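PDB 5DXL: trehalose-6-phosphate phosphatase from Neosartorya fumigata, which belongs to the trehalose-phosphatase family of the HAD clan and has the mixed, largely parallel beta-sheet core flanked by helices found in that clan. Local coordinates for residues 4-8 with 9-13; 231-235 with 236-240; 45-48 with 49-53. One frame throughout, in Å; residues are numbered along the deposited sequence.

Contact 1 (4-8 with 9-13)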
ATOM      1  N   PRO A   4      16.052   2.834 -14.679  1.00 13.05           N
ATOM      2  CA  PRO A   4      16.945   3.946 -14.364  1.00 13.31           C
ATOM      3  C   PRO A   4      16.539   4.610 -13.056  1.00 14.08           C
ATOM      4  O   PRO A   4      15.387   4.488 -12.630  1.00 13.33           O
ATOM      5  CB  PRO A   4      16.750   4.902 -15.542  1.00 17.15           C
ATOM      6  CG  PRO A   4      15.356   4.629 -16.005  1.00 17.47           C
ATOM      7  CD  PRO A   4      15.091   3.173 -15.746  1.00 13.90           C
ATOM      8  N   ALA A   5      17.476   5.293 -12.414  1.00 13.92           N
ATOM      9  CA  ALA A   5      17.144   6.075 -11.237  1.00 11.80           C
ATOM     10  C   ALA A   5      16.162   7.178 -11.615  1.00 12.91           C
ATOM     11  O   ALA A   5      16.199   7.706 -12.729  1.00 14.20           O
ATOM     12  CB  ALA A   5      18.404   6.661 -10.614  1.00 14.23           C
ATOM     13  N   LEU A   6      15.267   7.506 -10.686  1.00 11.74           N
ATOM     14  CA  LEU A   6      14.309   8.577 -10.906  1.00 10.95           C
ATOM     15  C   LEU A   6      14.992   9.840 -11.425  1.00 13.80           C
ATOM     16  O   LEU A   6      15.935  10.333 -10.818  1.00 14.05           O
ATOM     17  CB  LEU A   6      13.558   8.874  -9.607  1.00 12.60           C
ATOM     18  CG  LEU A   6      12.492   9.965  -9.649  1.00 11.09           C
ATOM     19  CD1 LEU A   6      11.384   9.625 -10.645  1.00 11.86           C
ATOM     20  CD2 LEU A   6      11.931  10.155  -8.243  1.00 11.40           C
ATOM     21  N   ASP A   7      14.522  10.332 -12.568  1.00 13.90           N
ATOM     22  CA  ASP A   7      15.047  11.562 -13.156  1.00 17.42           C
ATOM     23  C   ASP A   7      14.505  12.755 -12.368  1.00 15.01           C
ATOM     24  O   ASP A   7      13.373  13.186 -12.578  1.00 15.94           O
ATOM     25  CB  ASP A   7      14.647  11.634 -14.632  1.00 15.15           C
ATOM     26  CG  ASP A   7      15.272  12.811 -15.366  1.00 22.47           C
ATOM     27  OD1 ASP A   7      15.563  13.851 -14.738  1.00 19.34           O
ATOM     28  OD2 ASP A   7      15.468  12.682 -16.592  1.00 25.84           O
ATOM     29  N   ARG A   8      15.302  13.275 -11.446  1.00 15.80           N
ATOM     30  CA  ARG A   8      14.814  14.304 -10.537  1.00 16.08           C
ATOM     31  C   ARG A   8      14.464  15.601 -11.258  1.00 16.79           C
ATOM     32  O   ARG A   8      13.539  16.305 -10.857  1.00 17.73           O
ATOM     33  CB  ARG A   8      15.840  14.572  -9.443  1.00 19.99           C
ATOM     34  CG  ARG A   8      16.138  13.357  -8.594  1.00 28.87           C
ATOM     35  CD  ARG A   8      16.572  13.811  -7.228  1.00 38.11           C
ATOM     36  NE  ARG A   8      17.055  12.724  -6.392  1.00 37.86           N
ATOM     37  CZ  ARG A   8      17.492  12.899  -5.150  1.00 35.10           C
ATOM     38  NH1 ARG A   8      17.495  14.118  -4.618  1.00 36.00           N
ATOM     39  NH2 ARG A   8      17.923  11.863  -4.442  1.00 30.05           N
ATOM     40  N   ALA A   9      15.184  15.906 -12.334  1.00 17.05           N
ATOM     41  CA  ALA A   9      14.864  17.097 -13.117  1.00 19.74           C
ATOM     42  C   ALA A   9      13.489  16.975 -13.780  1.00 18.52           C
ATOM     43  O   ALA A   9      12.692  17.918 -13.742  1.00 19.95           O
ATOM     44  CB  ALA A   9      15.943  17.355 -14.168  1.00 23.00           C
ATOM     45  N   LYS A  10      13.204  15.821 -14.382  1.00 16.06           N
ATOM     46  CA  LYS A  10      11.898  15.579 -14.986  1.00 16.14           C
ATOM     47  C   LYS A  10      10.789  15.625 -13.940  1.00 18.00           C
ATOM     48  O   LYS A  10       9.704  16.148 -14.190  1.00 17.43           O
ATOM     49  CB  LYS A  10      11.854  14.229 -15.698  1.00 19.99           C
ATOM     50  CG  LYS A  10      12.541  14.218 -17.049  1.00 26.49           C
ATOM     51  CD  LYS A  10      12.298  12.890 -17.751  1.00 28.77           C
ATOM     52  CE  LYS A  10      12.940  12.865 -19.134  1.00 37.03           C
ATOM     53  NZ  LYS A  10      12.880  11.496 -19.729  1.00 36.21           N
ATOM     54  N   LEU A  11      11.067  15.049 -12.776  1.00 13.23           N
ATOM     55  CA  LEU A  11      10.099  15.030 -11.686  1.00 13.02           C
ATOM     56  C   LEU A  11       9.740  16.444 -11.250  1.00 11.94           C
ATOM     57  O   LEU A  11       8.560  16.783 -11.117  1.00 13.44           O
ATOM     58  CB  LEU A  11      10.659  14.247 -10.495  1.00 16.35           C
ATOM     59  CG  LEU A  11       9.686  14.019  -9.335  1.00 13.14           C
ATOM     60  CD1 LEU A  11       8.699  12.909  -9.677  1.00 13.05           C
ATOM     61  CD2 LEU A  11      10.436  13.717  -8.051  1.00 12.11           C
ATOM     62  N   LEU A  12      10.768  17.250 -11.011  1.00 14.42           N
ATOM     63  CA  LEU A  12      10.569  18.608 -10.523  1.00 17.47           C
ATOM     64  C   LEU A  12       9.811  19.441 -11.558  1.00 17.04           C
ATOM     65  O   LEU A  12       8.917  20.217 -11.213  1.00 15.60           O
ATOM     66  CB  LEU A  12      11.914  19.251 -10.193  1.00 16.24           C
ATOM     67  CG  LEU A  12      11.838  20.688  -9.688  1.00 17.88           C
ATOM     68  CD1 LEU A  12      11.031  20.733  -8.397  1.00 20.06           C
ATOM     69  CD2 LEU A  12      13.235  21.264  -9.499  1.00 25.07           C
ATOM     70  N   LYS A  13      10.152  19.263 -12.829  1.00 18.15           N
ATOM     71  CA  LYS A  13       9.487  20.005 -13.894  1.00 19.87           C
ATOM     72  C   LYS A  13       7.985  19.707 -13.941  1.00 20.48           C
ATOM     73  O   LYS A  13       7.164  20.625 -14.038  1.00 21.55           O
ATOM     74  CB  LYS A  13      10.132  19.692 -15.246  1.00 23.52           C
ATOM     75  CG  LYS A  13       9.593  20.533 -16.394  1.00 25.46           C
ATOM     76  CD  LYS A  13      10.196  20.107 -17.732  1.00 30.72           C
ATOM     77  CE  LYS A  13       9.651  20.964 -18.863  1.00 38.49           C
ATOM     78  NZ  LYS A  13      10.036  20.444 -20.200  1.00 41.17           N
TER
HETATM   79  O   HOH W   1      14.886  10.532 -18.184  1.00 30.45           O
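Asp-7 is the N-cap of helix 8-17 and takes the amide of Lys-10 on its carboxylate. The capping bond runs from Lys-10 N to Asp-7 OD1 at 3.1 Å and is nearly straight, with an N-H...O angle of 169°, yet it meets OD1 from above the carboxylate plane, 65° out of it. With CG anti to the backbone N (chi1 -174°), the carboxylate is carried beside its own carbonyl carbon and over the amides of the first turn. Ala-9 N lies 3.2 Å from the same OD1. The negative charge thus sits at the start of the helix, where the dipole of the first turn would be expected to stabilise it.

The second oxygen faces the Lys-10 side chain, which crosses the aspartate at about a right angle: Asp-7 OD2 lies 3.3 Å from Lys-10 CG. Beyond CG the lysine is extended, and its ammonium stops too far from the carboxylate for a salt bridge; one water closes the gap, donating to Asp-7 OD2 and accepting from Lys-10 NZ, each at 2.7 Å. Behind the cap, the backbone bond from Leu-11 N to Asp-7 O (3.0 Å) begins the regular helical pattern.

On the buried side, Leu-6 and Leu-11 face the body of the fold, against Phe-239 of strand 238-243 and Thr-265 of helix 259-270. Backbone hydrogen bonds also join Pro-4 and Leu-6, in the segment before the helix, with His-255. Where the two leucines cross, again nearly at right angles, Leu-6 CD2 meets Leu-11 CD2 at 3.9 Å.

Contact 2 (231-235 with 236-240)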
ATOM      1  N   SER A 231      -4.160   3.155 -15.075  1.00 19.11           N
ATOM      2  CA  SER A 231      -4.949   4.310 -14.646  1.00 22.04           C
ATOM      3  C   SER A 231      -5.522   5.116 -15.805  1.00 22.82           C
ATOM      4  O   SER A 231      -6.522   5.820 -15.650  1.00 26.37           O
ATOM      5  CB  SER A 231      -4.097   5.235 -13.778  1.00 19.29           C
ATOM      6  OG  SER A 231      -3.138   5.919 -14.564  1.00 19.24           O
ATOM      7  N   GLY A 232      -4.861   5.038 -16.950  1.00 23.73           N
ATOM      8  CA  GLY A 232      -5.265   5.831 -18.096  1.00 23.54           C
ATOM      9  C   GLY A 232      -4.691   7.233 -18.084  1.00 26.82           C
ATOM     10  O   GLY A 232      -4.982   8.032 -18.973  1.00 25.05           O
ATOM     11  N   LEU A 233      -3.876   7.546 -17.080  1.00 22.16           N
ATOM     12  CA  LEU A 233      -3.226   8.850 -17.037  1.00 19.26           C
ATOM     13  C   LEU A 233      -2.060   8.918 -18.020  1.00 18.98           C
ATOM     14  O   LEU A 233      -1.426   7.906 -18.299  1.00 22.95           O
ATOM     15  CB  LEU A 233      -2.725   9.156 -15.619  1.00 21.00           C
ATOM     16  CG  LEU A 233      -3.752   9.203 -14.489  1.00 24.06           C
ATOM     17  CD1 LEU A 233      -3.042   9.407 -13.156  1.00 23.81           C
ATOM     18  CD2 LEU A 233      -4.768  10.312 -14.721  1.00 28.09           C
ATOM     19  N   PRO A 234      -1.764  10.118 -18.544  1.00 23.14           N
ATOM     20  CA  PRO A 234      -0.592  10.322 -19.407  1.00 22.55           C
ATOM     21  C   PRO A 234       0.693   9.830 -18.745  1.00 25.07           C
ATOM     22  O   PRO A 234       0.906  10.111 -17.566  1.00 21.41           O
ATOM     23  CB  PRO A 234      -0.564  11.841 -19.602  1.00 25.98           C
ATOM     24  CG  PRO A 234      -1.992  12.246 -19.463  1.00 25.17           C
ATOM     25  CD  PRO A 234      -2.554  11.353 -18.393  1.00 26.61           C
ATOM     26  N   ALA A 235       1.528   9.107 -19.490  1.00 23.05           N
ATOM     27  CA  ALA A 235       2.714   8.471 -18.917  1.00 25.97           C
ATOM     28  C   ALA A 235       3.659   9.460 -18.243  1.00 21.93           C
ATOM     29  O   ALA A 235       4.232   9.162 -17.191  1.00 23.51           O
ATOM     30  CB  ALA A 235       3.461   7.695 -19.990  1.00 27.57           C
ATOM     31  N   GLY A 236       3.825  10.634 -18.847  1.00 22.13           N
ATOM     32  CA  GLY A 236       4.713  11.642 -18.302  1.00 20.38           C
ATOM     33  C   GLY A 236       4.173  12.334 -17.060  1.00 16.66           C
ATOM     34  O   GLY A 236       4.859  13.166 -16.471  1.00 20.49           O
ATOM     35  N   HIS A 237       2.948  11.993 -16.672  1.00 17.08           N
ATOM     36  CA  HIS A 237       2.333  12.558 -15.466  1.00 17.91           C
ATOM     37  C   HIS A 237       2.511  11.633 -14.260  1.00 16.49           C
ATOM     38  O   HIS A 237       2.244  12.029 -13.123  1.00 16.46           O
ATOM     39  CB  HIS A 237       0.835  12.804 -15.669  1.00 17.86           C
ATOM     40  CG  HIS A 237       0.514  13.893 -16.647  1.00 22.40           C
ATOM     41  ND1 HIS A 237       1.480  14.555 -17.372  1.00 25.79           N
ATOM     42  CD2 HIS A 237      -0.669  14.445 -17.000  1.00 23.49           C
ATOM     43  CE1 HIS A 237       0.906  15.467 -18.137  1.00 23.06           C
ATOM     44  NE2 HIS A 237      -0.399  15.418 -17.933  1.00 25.26           N
ATOM     45  N   VAL A 238       2.939  10.403 -14.513  1.00 15.11           N
ATOM     46  CA  VAL A 238       2.977   9.370 -13.477  1.00 12.66           C
ATOM     47  C   VAL A 238       4.391   8.868 -13.248  1.00 12.82           C
ATOM     48  O   VAL A 238       5.081   8.489 -14.191  1.00 13.13           O
ATOM     49  CB  VAL A 238       2.080   8.171 -13.841  1.00 15.35           C
ATOM     50  CG1 VAL A 238       2.201   7.064 -12.801  1.00 14.36           C
ATOM     51  CG2 VAL A 238       0.637   8.613 -13.989  1.00 17.72           C
ATOM     52  N   PHE A 239       4.817   8.873 -11.986  1.00 10.60           N
ATOM     53  CA  PHE A 239       6.129   8.388 -11.598  1.00  8.90           C
ATOM     54  C   PHE A 239       5.958   7.282 -10.568  1.00  8.34           C
ATOM     55  O   PHE A 239       5.831   7.552  -9.361  1.00  9.73           O
ATOM     56  CB  PHE A 239       6.994   9.526 -11.033  1.00 11.18           C
ATOM     57  CG  PHE A 239       7.174  10.677 -11.983  1.00 12.04           C
ATOM     58  CD1 PHE A 239       6.211  11.671 -12.076  1.00 12.20           C
ATOM     59  CD2 PHE A 239       8.310  10.772 -12.766  1.00 13.21           C
ATOM     60  CE1 PHE A 239       6.372  12.735 -12.951  1.00 15.92           C
ATOM     61  CE2 PHE A 239       8.483  11.838 -13.638  1.00 14.12           C
ATOM     62  CZ  PHE A 239       7.506  12.819 -13.729  1.00 15.26           C
ATOM     63  N   SER A 240       5.946   6.045 -11.054  1.00  9.27           N
ATOM     64  CA  SER A 240       5.959   4.860 -10.201  1.00  8.44           C
ATOM     65  C   SER A 240       7.410   4.500  -9.937  1.00  9.26           C
ATOM     66  O   SER A 240       8.181   4.242 -10.869  1.00  9.64           O
ATOM     67  CB  SER A 240       5.226   3.686 -10.850  1.00  9.57           C
ATOM     68  OG  SER A 240       3.820   3.914 -10.891  1.00 12.96           O
TER
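The imidazole of His-237 has Pro-234 CB over one face in a CH-pi contact, at the 3-10 turn that leads into strand 238-243. Pro-234 CB stands above the centre of the histidine ring, 3.8 Å from its centroid and only 14° off the normal, while Pro-234 CG shifts toward one side of the ring and reaches His-237 CD2 at 3.6 Å. The histidine holds CG anti to its carbonyl carbon (chi1 -68°), which folds the imidazole back over the proline three residues earlier.

The backbone closes the same turn. His-237 N donates to Pro-234 O at 2.9 Å, and Val-238 N follows with a longer bond to Ala-235 O at 3.2 Å. Earlier in the loop Ser-231 makes an ST turn, its OG accepting from Leu-233 N at 3.1 Å and also hydrogen-bonded to Leu-228 O at the end of helix 222-229.

Leu-233 packs on Val-212 of the neighbouring strand 211-216, and Val-238 on Leu-228. The side chains of Leu-233 and Val-238 cross at about a right angle, with Val-238 CG2 3.8 Å from Leu-233 CB and 3.9 Å from Leu-233 CD1.

Contact 3 (45-48 with 49-53)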
ATOM      1  N   ASP A  45      12.456  13.029  13.204  1.00 22.02           N
ATOM      2  CA  ASP A  45      12.006  14.402  13.037  1.00 22.99           C
ATOM      3  C   ASP A  45      12.130  14.864  11.582  1.00 21.21           C
ATOM      4  O   ASP A  45      11.283  15.602  11.089  1.00 20.76           O
ATOM      5  CB  ASP A  45      12.796  15.348  13.947  1.00 24.74           C
ATOM      6  CG  ASP A  45      12.464  15.164  15.420  1.00 32.49           C
ATOM      7  OD1 ASP A  45      11.478  14.463  15.738  1.00 28.56           O
ATOM      8  OD2 ASP A  45      13.191  15.740  16.259  1.00 34.30           O
ATOM      9  N   ARG A  46      13.188  14.430  10.900  1.00 22.57           N
ATOM     10  CA  ARG A  46      13.392  14.823   9.510  1.00 22.65           C
ATOM     11  C   ARG A  46      12.283  14.285   8.604  1.00 18.38           C
ATOM     12  O   ARG A  46      11.756  15.017   7.759  1.00 15.84           O
ATOM     13  CB  ARG A  46      14.749  14.346   8.990  1.00 20.28           C
ATOM     14  CG  ARG A  46      14.963  14.689   7.517  1.00 24.43           C
ATOM     15  CD  ARG A  46      16.375  14.360   7.046  1.00 23.92           C
ATOM     16  NE  ARG A  46      17.371  15.170   7.737  1.00 40.62           N
ATOM     17  CZ  ARG A  46      17.765  16.373   7.332  1.00 48.29           C
ATOM     18  NH1 ARG A  46      17.247  16.903   6.230  1.00 48.72           N
ATOM     19  NH2 ARG A  46      18.678  17.045   8.024  1.00 49.02           N
ATOM     20  N   VAL A  47      11.940  13.012   8.776  1.00 16.30           N
ATOM     21  CA  VAL A  47      10.874  12.395   7.977  1.00 13.69           C
ATOM     22  C   VAL A  47       9.564  13.139   8.227  1.00 15.17           C
ATOM     23  O   VAL A  47       8.852  13.496   7.286  1.00 13.26           O
ATOM     24  CB  VAL A  47      10.706  10.895   8.292  1.00 12.32           C
ATOM     25  CG1 VAL A  47       9.439  10.353   7.654  1.00 14.00           C
ATOM     26  CG2 VAL A  47      11.925  10.105   7.789  1.00 15.28           C
ATOM     27  N   LEU A  48       9.270  13.410   9.496  1.00 16.92           N
ATOM     28  CA  LEU A  48       8.034  14.107   9.849  1.00 17.07           C
ATOM     29  C   LEU A  48       7.971  15.530   9.307  1.00 18.49           C
ATOM     30  O   LEU A  48       6.916  15.960   8.817  1.00 16.85           O
ATOM     31  CB  LEU A  48       7.857  14.123  11.369  1.00 19.90           C
ATOM     32  CG  LEU A  48       7.534  12.752  11.942  1.00 21.31           C
ATOM     33  CD1 LEU A  48       7.451  12.813  13.466  1.00 25.06           C
ATOM     34  CD2 LEU A  48       6.236  12.230  11.346  1.00 22.31           C
ATOM     35  N   ARG A  49       9.079  16.270   9.401  1.00 14.75           N
ATOM     36  CA  ARG A  49       9.143  17.615   8.834  1.00 17.49           C
ATOM     37  C   ARG A  49       8.872  17.582   7.342  1.00 13.57           C
ATOM     38  O   ARG A  49       8.162  18.420   6.806  1.00 13.89           O
ATOM     39  CB  ARG A  49      10.518  18.264   9.056  1.00 24.73           C
ATOM     40  CG  ARG A  49      10.758  18.871  10.420  1.00 33.22           C
ATOM     41  CD  ARG A  49      11.973  19.802  10.377  1.00 33.73           C
ATOM     42  NE  ARG A  49      13.148  19.181   9.760  1.00 35.21           N
ATOM     43  CZ  ARG A  49      14.017  18.409  10.412  1.00 33.36           C
ATOM     44  NH1 ARG A  49      13.843  18.152  11.703  1.00 34.19           N
ATOM     45  NH2 ARG A  49      15.058  17.889   9.774  1.00 35.70           N
ATOM     46  N   THR A  50       9.493  16.615   6.680  1.00 13.42           N
ATOM     47  CA  THR A  50       9.398  16.469   5.236  1.00 14.21           C
ATOM     48  C   THR A  50       7.955  16.211   4.810  1.00 10.92           C
ATOM     49  O   THR A  50       7.455  16.831   3.869  1.00 11.84           O
ATOM     50  CB  THR A  50      10.313  15.328   4.762  1.00 13.87           C
ATOM     51  OG1 THR A  50      11.655  15.610   5.188  1.00 16.46           O
ATOM     52  CG2 THR A  50      10.293  15.195   3.248  1.00 15.77           C
ATOM     53  N   LEU A  51       7.286  15.315   5.525  1.00 11.11           N
ATOM     54  CA  LEU A  51       5.887  15.004   5.234  1.00  9.78           C
ATOM     55  C   LEU A  51       4.964  16.173   5.554  1.00 12.38           C
ATOM     56  O   LEU A  51       4.044  16.466   4.789  1.00 11.25           O
ATOM     57  CB  LEU A  51       5.433  13.765   6.007  1.00 10.86           C
ATOM     58  CG  LEU A  51       6.036  12.442   5.546  1.00 10.11           C
ATOM     59  CD1 LEU A  51       5.571  11.321   6.472  1.00 13.30           C
ATOM     60  CD2 LEU A  51       5.623  12.143   4.110  1.00 11.46           C
ATOM     61  N   LYS A  52       5.205  16.832   6.685  1.00 11.10           N
ATOM     62  CA  LYS A  52       4.352  17.947   7.084  1.00 11.29           C
ATOM     63  C   LYS A  52       4.412  19.063   6.043  1.00 13.44           C
ATOM     64  O   LYS A  52       3.380  19.624   5.646  1.00 12.55           O
ATOM     65  CB  LYS A  52       4.758  18.457   8.460  1.00 13.85           C
ATOM     66  CG  LYS A  52       3.934  19.642   8.909  1.00 16.26           C
ATOM     67  CD  LYS A  52       4.363  20.101  10.291  1.00 23.09           C
ATOM     68  CE  LYS A  52       3.534  21.302  10.737  1.00 27.63           C
ATOM     69  NZ  LYS A  52       3.914  21.735  12.112  1.00 34.87           N
ATOM     70  N   THR A  53       5.623  19.367   5.579  1.00 12.08           N
ATOM     71  CA  THR A  53       5.807  20.422   4.594  1.00 12.91           C
ATOM     72  C   THR A  53       5.157  20.051   3.260  1.00 12.21           C
ATOM     73  O   THR A  53       4.498  20.881   2.634  1.00 12.78           O
ATOM     74  CB  THR A  53       7.303  20.732   4.414  1.00 14.98           C
ATOM     75  OG1 THR A  53       7.813  21.257   5.651  1.00 16.16           O
ATOM     76  CG2 THR A  53       7.535  21.742   3.288  1.00 12.91           C
TER
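Thr-50 and Arg-46 meet at a single carbonyl oxygen that is gripped twice. Thr-50 N donates to Arg-46 O at 3.0 Å, and the hydroxyl of the same threonine, Thr-50 OG1, donates to Arg-46 O at 2.6 Å. The two donors come from opposite faces of the carbonyl plane. A chi1 of -57° sets OG1 beside the threonine's own backbone N, turning the hydroxyl back along the helix, so that the hydroxyl of this buried threonine has an acceptor one turn earlier.

On the exposed side Arg-49 bends at chi3 (-50°) and folds back over the preceding turn. One face of its guanidinium lies against the backbone, with Arg-46 CA 3.4 Å from the plane and Asp-45 O 3.6 Å from it, both offset toward the rim. Arg-49 NH2 meanwhile sits over the centre of the Arg-46 guanidinium, 3.9 Å above that plane. The two planes stand nearly perpendicular, 86° apart, so Arg-49 presents its edge to the face of Arg-46.

All of this belongs to helix 45-56, the connection of the beta-alpha-beta unit between the parallel strands 21-25 and 60-65. Its inner side bears Val-47 and Leu-51, which lie side by side and point the same way, Val-47 CG1 being 4.2 Å from Leu-51 CD1.

Farther out, Ile-263 of helix 259-270 packs on both Val-47 and Thr-50, while Met-77 of helix 70-77 touches Leu-48 and Leu-51. At the start of the helix Ser-44 OG is hydrogen-bonded to Val-47 N, and one turn on Asn-270 ND2 bonds to Thr-50 O.

How the contacts relate
Contacts 1 and 2 adjoin, their centres about 14 Å apart: Leu-11 CD1 packs 3.6 Å from Phe-239 CG, joining helix 8-17 to strand 238-243. Contact 3 touches neither, and its nearest atoms are about 11 Å from contact 1. Even so, helix 259-270 packs against both contact 1 and contact 3. These two are partly buried, each pairing an inner apolar side with an outer charged one, whereas contact 2 is a surface turn. Their chemistry follows position: an ionic cap on one amide at a helix start, an apolar CH-pi face ahead of a strand, and, within a helix, a second hydrogen bond on one carbonyl oxygen.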